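PDB 3LLC: putative hydrolase from Agrobacterium vitis, which probably hydrolyses acyl esters and thioesters, removing fatty acyl groups from proteins and cleaving acyl glucuronides. Local coordinates for residues T39-G44 with I70-S75; V111-G116 with V141-A146. All coordinates share one frame; numbering follows the deposited sequence. Where two conformers were deposited one is given.

Contact 1: T39-G44 with I70-S75; sequences TCIWLG and IRFDYS. With EDO (1,2-ethanediol), chain F.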
ATOM      1  N   THR A  39     -12.852  -1.566  10.088  1.00 21.37           N
ATOM      2  CA  THR A  39     -11.429  -1.585  10.438  1.00 19.48           C
ATOM      3  C   THR A  39     -10.596  -0.931   9.316  1.00 20.29           C
ATOM      4  O   THR A  39     -10.663  -1.302   8.139  1.00 21.95           O
ATOM      5  CB  THR A  39     -10.968  -3.040  10.704  1.00 19.10           C
ATOM      6  OG1 THR A  39     -11.645  -3.562  11.858  1.00 19.57           O
ATOM      7  CG2 THR A  39      -9.389  -3.148  10.886  1.00 20.69           C
ATOM      8  N   CYS A  40      -9.794   0.057   9.695  1.00 20.33           N
ATOM      9  CA  CYS A  40      -8.840   0.678   8.783  1.00 19.81           C
ATOM     10  C   CYS A  40      -7.538  -0.136   8.719  1.00 19.96           C
ATOM     11  O   CYS A  40      -6.924  -0.423   9.765  1.00 23.48           O
ATOM     12  CB  CYS A  40      -8.546   2.100   9.255  1.00 20.30           C
ATOM     13  SG  CYS A  40      -9.956   3.246   9.347  1.00 27.25           S
ATOM     14  N   ILE A  41      -7.136  -0.500   7.509  1.00 19.85           N
ATOM     15  CA  ILE A  41      -5.873  -1.242   7.313  0.50 19.23           C
ATOM     16  C   ILE A  41      -4.880  -0.415   6.526  1.00 19.81           C
ATOM     17  O   ILE A  41      -5.134   0.057   5.401  1.00 20.97           O
ATOM     18  CB  ILE A  41      -6.012  -2.657   6.658  0.50 20.55           C
ATOM     19  CG1 ILE A  41      -4.645  -3.368   6.644  0.50 19.49           C
ATOM     20  CG2 ILE A  41      -6.549  -2.566   5.270  0.50 20.61           C
ATOM     21  CD1 ILE A  41      -4.723  -4.879   6.457  0.50 21.56           C
ATOM     22  N   TRP A  42      -3.747  -0.207   7.172  1.00 20.57           N
ATOM     23  CA  TRP A  42      -2.614   0.498   6.576  1.00 21.16           C
ATOM     24  C   TRP A  42      -1.846  -0.415   5.623  1.00 21.14           C
ATOM     25  O   TRP A  42      -1.514  -1.549   5.972  1.00 22.32           O
ATOM     26  CB  TRP A  42      -1.665   1.002   7.693  1.00 20.82           C
ATOM     27  CG  TRP A  42      -0.468   1.800   7.123  1.00 22.43           C
ATOM     28  CD1 TRP A  42       0.861   1.384   7.055  1.00 23.65           C
ATOM     29  CD2 TRP A  42      -0.499   3.115   6.536  1.00 23.47           C
ATOM     30  NE1 TRP A  42       1.617   2.355   6.459  1.00 20.88           N
ATOM     31  CE2 TRP A  42       0.823   3.416   6.112  1.00 22.06           C
ATOM     32  CE3 TRP A  42      -1.514   4.067   6.309  1.00 22.31           C
ATOM     33  CZ2 TRP A  42       1.160   4.638   5.508  1.00 27.84           C
ATOM     34  CZ3 TRP A  42      -1.180   5.280   5.676  1.00 28.88           C
ATOM     35  CH2 TRP A  42       0.160   5.550   5.298  1.00 27.76           C
ATOM     36  N   LEU A  43      -1.552   0.078   4.416  1.00 20.03           N
ATOM     37  CA  LEU A  43      -0.651  -0.594   3.483  0.50 20.97           C
ATOM     38  C   LEU A  43       0.438   0.416   3.119  1.00 21.67           C
ATOM     39  O   LEU A  43       0.165   1.382   2.402  1.00 20.76           O
ATOM     40  CB  LEU A  43      -1.402  -1.051   2.230  0.50 21.27           C
ATOM     41  CG  LEU A  43      -2.571  -2.029   2.472  0.50 21.51           C
ATOM     42  CD1 LEU A  43      -3.511  -2.111   1.237  0.50 21.91           C
ATOM     43  CD2 LEU A  43      -2.048  -3.429   2.880  0.50 17.05           C
ATOM     44  N   GLY A  44       1.652   0.196   3.613  1.00 23.00           N
ATOM     45  CA  GLY A  44       2.723   1.191   3.460  1.00 23.33           C
ATOM     46  C   GLY A  44       3.533   1.168   2.166  1.00 21.96           C
ATOM     47  O   GLY A  44       3.335   0.309   1.286  1.00 21.70           O
ATOM     48  N   ILE A  70      -5.529  -1.925  11.730  1.00 18.84           N
ATOM     49  CA  ILE A  70      -4.503  -2.962  11.506  1.00 17.18           C
ATOM     50  C   ILE A  70      -3.281  -2.324  10.823  1.00 19.32           C
ATOM     51  O   ILE A  70      -3.417  -1.666   9.801  1.00 20.72           O
ATOM     52  CB  ILE A  70      -5.000  -4.135  10.656  1.00 19.06           C
ATOM     53  CG1 ILE A  70      -6.113  -4.902  11.368  1.00 21.90           C
ATOM     54  CG2 ILE A  70      -3.843  -5.102  10.299  1.00 19.82           C
ATOM     55  CD1 ILE A  70      -6.864  -5.890  10.490  1.00 24.28           C
ATOM     56  N   ARG A  71      -2.096  -2.544  11.400  1.00 18.85           N
ATOM     57  CA  ARG A  71      -0.828  -2.260  10.695  1.00 19.03           C
ATOM     58  C   ARG A  71       0.021  -3.514  10.721  1.00 18.85           C
ATOM     59  O   ARG A  71      -0.113  -4.324  11.661  1.00 19.05           O
ATOM     60  CB  ARG A  71      -0.061  -1.147  11.403  1.00 19.52           C
ATOM     61  CG  ARG A  71      -0.754   0.218  11.369  1.00 20.99           C
ATOM     62  CD  ARG A  71      -0.064   1.234  12.307  1.00 18.15           C
ATOM     63  NE  ARG A  71      -0.308   0.985  13.714  1.00 21.18           N
ATOM     64  CZ  ARG A  71       0.567   1.164  14.698  1.00 23.24           C
ATOM     65  NH1 ARG A  71       1.818   1.553  14.464  1.00 26.66           N
ATOM     66  NH2 ARG A  71       0.200   0.906  15.936  1.00 25.20           N
ATOM     67  N   PHE A  72       0.860  -3.692   9.694  1.00 18.68           N
ATOM     68  CA  PHE A  72       1.815  -4.810   9.647  1.00 18.12           C
ATOM     69  C   PHE A  72       3.063  -4.401   8.842  1.00 18.71           C
ATOM     70  O   PHE A  72       3.018  -3.436   8.077  1.00 20.67           O
ATOM     71  CB  PHE A  72       1.171  -6.049   9.039  1.00 18.66           C
ATOM     72  CG  PHE A  72       0.867  -5.903   7.581  1.00 20.95           C
ATOM     73  CD1 PHE A  72      -0.270  -5.209   7.162  1.00 24.10           C
ATOM     74  CD2 PHE A  72       1.731  -6.414   6.606  1.00 22.14           C
ATOM     75  CE1 PHE A  72      -0.532  -5.024   5.822  1.00 23.39           C
ATOM     76  CE2 PHE A  72       1.457  -6.244   5.245  1.00 25.02           C
ATOM     77  CZ  PHE A  72       0.313  -5.536   4.864  1.00 25.87           C
ATOM     78  N   ASP A  73       4.169  -5.105   9.077  1.00 19.90           N
ATOM     79  CA  ASP A  73       5.431  -4.886   8.325  1.00 17.73           C
ATOM     80  C   ASP A  73       5.548  -5.928   7.216  1.00 18.06           C
ATOM     81  O   ASP A  73       5.436  -7.137   7.455  1.00 20.33           O
ATOM     82  CB  ASP A  73       6.650  -4.960   9.240  1.00 17.75           C
ATOM     83  CG  ASP A  73       6.917  -3.626  10.022  1.00 19.10           C
ATOM     84  OD1 ASP A  73       6.680  -2.536   9.440  1.00 23.44           O
ATOM     85  OD2 ASP A  73       7.405  -3.706  11.181  1.00 17.89           O
ATOM     86  N   TYR A  74       5.780  -5.458   6.000  1.00 18.85           N
ATOM     87  CA  TYR A  74       6.099  -6.365   4.879  1.00 19.23           C
ATOM     88  C   TYR A  74       7.333  -7.221   5.198  1.00 19.71           C
ATOM     89  O   TYR A  74       8.177  -6.822   6.012  1.00 17.44           O
ATOM     90  CB  TYR A  74       6.384  -5.581   3.612  1.00 21.53           C
ATOM     91  CG  TYR A  74       5.279  -4.682   3.083  1.00 20.64           C
ATOM     92  CD1 TYR A  74       4.068  -5.214   2.627  1.00 23.13           C
ATOM     93  CD2 TYR A  74       5.478  -3.314   2.929  1.00 24.00           C
ATOM     94  CE1 TYR A  74       3.077  -4.378   2.101  1.00 20.74           C
ATOM     95  CE2 TYR A  74       4.482  -2.486   2.395  1.00 20.64           C
ATOM     96  CZ  TYR A  74       3.288  -3.037   1.973  1.00 22.68           C
ATOM     97  OH  TYR A  74       2.311  -2.217   1.463  1.00 22.45           O
ATOM     98  N   SER A  75       7.405  -8.432   4.639  1.00 18.21           N
ATOM     99  CA  SER A  75       8.616  -9.217   4.761  1.00 17.72           C
ATOM    100  C   SER A  75       9.825  -8.359   4.297  1.00 17.25           C
ATOM    101  O   SER A  75       9.703  -7.568   3.363  1.00 17.47           O
ATOM    102  CB  SER A  75       8.569 -10.540   3.967  1.00 19.99           C
ATOM    103  OG  SER A  75       8.312 -10.338   2.585  1.00 17.84           O
TER
HETATM  104  C1  EDO F 274      -9.607  -5.614  13.709  1.00 66.02           C
HETATM  105  O1  EDO F 274     -10.466  -6.469  12.942  1.00 61.97           O
HETATM  106  C2  EDO F 274      -9.025  -6.403  14.866  1.00 68.43           C
HETATM  107  O2  EDO F 274     -10.032  -7.159  15.541  1.00 71.44           O
HETATM  108  O   HOH W   1       0.555  -1.888   7.548  1.00 24.87           O
HETATM  109  O   HOH W   2       2.351  -2.123   5.227  1.00 27.62           O
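Ile70 packs between Thr39 and Ile41 where strands 39-43 and 68-72 run parallel, their axes inclined by 20°. Two backbone hydrogen bonds tie Ile70 to the neighbouring strand: Ile70 N donates to Cys40 O over 2.8 Å, and Ile70 O receives Trp42 N almost straight on, at 3.0 Å. This bonded end is also the tightly packed one. Thr39 CG2 lies 3.7 Å from Ile70 CG1 and equally near CD1, while Ile70 CG2, anti to the backbone N, meets Ile41 CD1 at 3.9 Å in the conformer described. On the other side of the sheet Trp42 CB rests on Arg71 CG, and the guanidinium group turns away to bond Met50 O.

Beyond Arg71 the two chain segments diverge, the CA atoms of Gly44 and Asp73 standing 8.2 Å apart, and water bridges replace the direct strand-to-strand bonds. One water donates to Trp42 O and accepts from Phe72 N; a second accepts from Gly44 N and donates to Phe72 O. The Phe72 ring reaches across toward 39-44, its chi1 of 68° holding CG between the backbone N and carbonyl carbon, and Leu43 CD2, in the conformer described, meets the ring edge 3.7 Å from CE1. Farther along, direct bonding resumes at Tyr74, whose OH donates to Gly44 O at 2.7 Å, with the carbonyl near the plane of the ring at its edge. The divergence lies at the C-terminal edge of the parallel strands, where alpha/beta hydrolases carry their active-site loops.

Helix 53-65 makes the crossover between the strands and lies against Trp42 and Arg71, whereas helix 89-103 covers Leu43, Ile70 and Phe72; strand 23-30 flanks 68-72 and strand 107-113 flanks 39-43.

Contact 2: V111-G116 with V141-A146; sequences VGSSMG and VLIAPA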
ATOM      1  N   VAL A 111      -6.158   1.821   3.375  1.00 20.87           N
ATOM      2  CA  VAL A 111      -5.463   3.079   3.313  1.00 19.16           C
ATOM      3  C   VAL A 111      -4.049   2.782   2.808  1.00 22.93           C
ATOM      4  O   VAL A 111      -3.208   2.251   3.563  1.00 23.18           O
ATOM      5  CB  VAL A 111      -5.414   3.764   4.723  1.00 20.76           C
ATOM      6  CG1 VAL A 111      -4.808   5.174   4.565  1.00 21.94           C
ATOM      7  CG2 VAL A 111      -6.854   3.848   5.378  1.00 21.11           C
ATOM      8  N   GLY A 112      -3.798   3.078   1.532  1.00 22.89           N
ATOM      9  CA  GLY A 112      -2.579   2.630   0.817  1.00 22.66           C
ATOM     10  C   GLY A 112      -1.720   3.795   0.383  1.00 24.41           C
ATOM     11  O   GLY A 112      -2.193   4.681  -0.333  1.00 24.95           O
ATOM     12  N   SER A 113      -0.451   3.770   0.790  1.00 23.58           N
ATOM     13  CA  SER A 113       0.524   4.825   0.495  1.00 24.70           C
ATOM     14  C   SER A 113       1.590   4.297  -0.484  1.00 25.01           C
ATOM     15  O   SER A 113       2.248   3.263  -0.218  1.00 22.71           O
ATOM     16  CB  SER A 113       1.220   5.265   1.783  1.00 28.91           C
ATOM     17  OG  SER A 113       2.221   6.233   1.479  1.00 30.66           O
ATOM     18  N   SER A 114       1.719   4.987  -1.619  1.00 24.56           N
ATOM     19  CA  SER A 114       2.732   4.717  -2.639  1.00 24.18           C
ATOM     20  C   SER A 114       2.654   3.267  -3.168  1.00 24.67           C
ATOM     21  O   SER A 114       1.610   2.878  -3.737  1.00 24.22           O
ATOM     22  CB  SER A 114       4.107   5.163  -2.095  1.00 27.19           C
ATOM     23  OG  SER A 114       5.023   5.275  -3.155  1.00 33.45           O
HETATM   24  N   MSE A 115       3.665   2.423  -2.957  1.00 22.10           N
HETATM   25  CA  MSE A 115       3.526   0.991  -3.339  1.00 23.35           C
HETATM   26  C   MSE A 115       2.285   0.358  -2.684  1.00 23.60           C
HETATM   27  O   MSE A 115       1.679  -0.548  -3.249  1.00 22.86           O
HETATM   28  CB  MSE A 115       4.783   0.188  -2.976  1.00 23.98           C
HETATM   29  CG  MSE A 115       4.662  -1.306  -3.172  1.00 27.36           C
HETATM   30 SE   MSE A 115       6.240  -2.310  -2.662  0.75 23.03          SE
HETATM   31  CE  MSE A 115       5.956  -2.459  -0.769  1.00 24.12           C
ATOM     32  N   GLY A 116       1.936   0.809  -1.480  1.00 22.35           N
ATOM     33  CA  GLY A 116       0.794   0.264  -0.755  1.00 22.93           C
ATOM     34  C   GLY A 116      -0.535   0.507  -1.486  1.00 21.12           C
ATOM     35  O   GLY A 116      -1.496  -0.246  -1.311  1.00 22.87           O
ATOM     36  N   VAL A 141      -8.602   4.853   0.556  1.00 19.38           N
ATOM     37  CA  VAL A 141      -7.957   6.167   0.573  1.00 19.84           C
ATOM     38  C   VAL A 141      -6.514   5.880   0.099  1.00 20.46           C
ATOM     39  O   VAL A 141      -5.823   5.032   0.689  1.00 23.36           O
ATOM     40  CB  VAL A 141      -7.993   6.814   1.944  1.00 20.05           C
ATOM     41  CG1 VAL A 141      -7.139   8.113   1.928  1.00 22.07           C
ATOM     42  CG2 VAL A 141      -9.472   7.138   2.415  1.00 19.94           C
ATOM     43  N   LEU A 142      -6.104   6.490  -1.008  1.00 18.97           N
ATOM     44  CA  LEU A 142      -4.794   6.200  -1.640  1.00 19.33           C
ATOM     45  C   LEU A 142      -3.943   7.485  -1.606  1.00 24.08           C
ATOM     46  O   LEU A 142      -4.420   8.528  -2.017  1.00 24.87           O
ATOM     47  CB  LEU A 142      -5.003   5.722  -3.069  1.00 23.38           C
ATOM     48  CG  LEU A 142      -5.918   4.500  -3.270  1.00 24.39           C
ATOM     49  CD1 LEU A 142      -6.069   4.174  -4.772  1.00 22.54           C
ATOM     50  CD2 LEU A 142      -5.332   3.336  -2.482  1.00 24.27           C
ATOM     51  N   ILE A 143      -2.719   7.399  -1.067  1.00 21.36           N
ATOM     52  CA  ILE A 143      -1.844   8.554  -0.850  1.00 21.54           C
ATOM     53  C   ILE A 143      -0.639   8.380  -1.783  1.00 22.34           C
ATOM     54  O   ILE A 143       0.112   7.432  -1.620  1.00 21.53           O
ATOM     55  CB  ILE A 143      -1.386   8.614   0.618  1.00 23.06           C
ATOM     56  CG1 ILE A 143      -2.620   8.691   1.558  1.00 29.00           C
ATOM     57  CG2 ILE A 143      -0.397   9.802   0.859  1.00 20.67           C
ATOM     58  CD1 ILE A 143      -2.587   7.791   2.688  1.00 32.54           C
ATOM     59  N   ALA A 144      -0.485   9.275  -2.762  1.00 21.02           N
ATOM     60  CA  ALA A 144       0.563   9.192  -3.797  1.00 20.91           C
ATOM     61  C   ALA A 144       0.715   7.771  -4.328  1.00 22.72           C
ATOM     62  O   ALA A 144       1.805   7.215  -4.368  1.00 22.00           O
ATOM     63  CB  ALA A 144       1.932   9.739  -3.233  1.00 21.64           C
ATOM     64  N   PRO A 145      -0.405   7.149  -4.761  1.00 22.02           N
ATOM     65  CA  PRO A 145      -0.322   5.741  -5.108  1.00 21.24           C
ATOM     66  C   PRO A 145       0.577   5.451  -6.312  1.00 23.01           C
ATOM     67  O   PRO A 145       0.625   6.243  -7.256  1.00 23.32           O
ATOM     68  CB  PRO A 145      -1.780   5.380  -5.438  1.00 22.13           C
ATOM     69  CG  PRO A 145      -2.346   6.681  -5.917  1.00 21.45           C
ATOM     70  CD  PRO A 145      -1.745   7.703  -4.995  1.00 21.49           C
ATOM     71  N   ALA A 146       1.230   4.281  -6.293  1.00 22.12           N
ATOM     72  CA  ALA A 146       2.233   3.931  -7.306  1.00 21.72           C
ATOM     73  C   ALA A 146       1.911   2.614  -8.022  1.00 24.28           C
ATOM     74  O   ALA A 146       2.780   1.728  -8.161  1.00 22.61           O
ATOM     75  CB  ALA A 146       3.667   3.873  -6.637  1.00 22.09           C
TER
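Gly112 is bonded through both its N and its O to strand 136-143, which runs parallel to 107-113. Gly112 N donates to Val141 O and Ile143 N to Gly112 O, each over 2.9 Å; Ser114 N then continues the ladder to Ile143 O. The last bond differs: Ala146 N reaches Ser114 O at 2.9 Å from well above the carbonyl plane. CA-H...O contacts supplement the ladder, among them Ser114 CA to Ala144 O at 3.2 Å.

Apolar packing is lighter. Val111 CG1, anti to the backbone N (chi1 -173°), meets Ile143 CD1 at 3.9 Å. Methyl groups also touch the backbone: Ala146 CB sits 3.7 Å from Ser114 C, and on the face opposite Val111 and Ile143, Leu142 CD2 approaches Gly112 O.

The turn itself is strained, Ser114 having phi/psi of 57°/-115°, and Gly116 N closes it on Ser113 O. This is consistent with the GxSxG nucleophile elbow of alpha/beta hydrolases. Ser114 OG bonds His247 NE2 and an oxygen, also bound by Met115 N, of tetraethylene glycol probably from the crystallisation liquor. Ser114 is thus probably the nucleophile of a Ser-His-Asp triad with His247 and Asp217, its backbone fixed by strand 136-143 and the loop beyond.

Overall arrangement
Contacts 1 and 2 follow one another along the chain, the first closing before the second opens, with centres about 12 Å apart. Each joins the two strands of a beta-alpha-beta unit, and both belong to the single mixed sheet, in which strands 68-72, 39-43, 107-113 and 136-143 lie side by side in that order. The middle pair makes the junction: Leu43 N to Val111 O and Ile41 O to Val111 N are probable hydrogen bonds of 2.9 Å. Tyr74, past the end of its strand, packs on Met115, and Leu43, the last residue of strand 39-43, on Gly116 O. Tyr74 and Leu43 of contact 1 therefore abut the probable nucleophile elbow of contact 2.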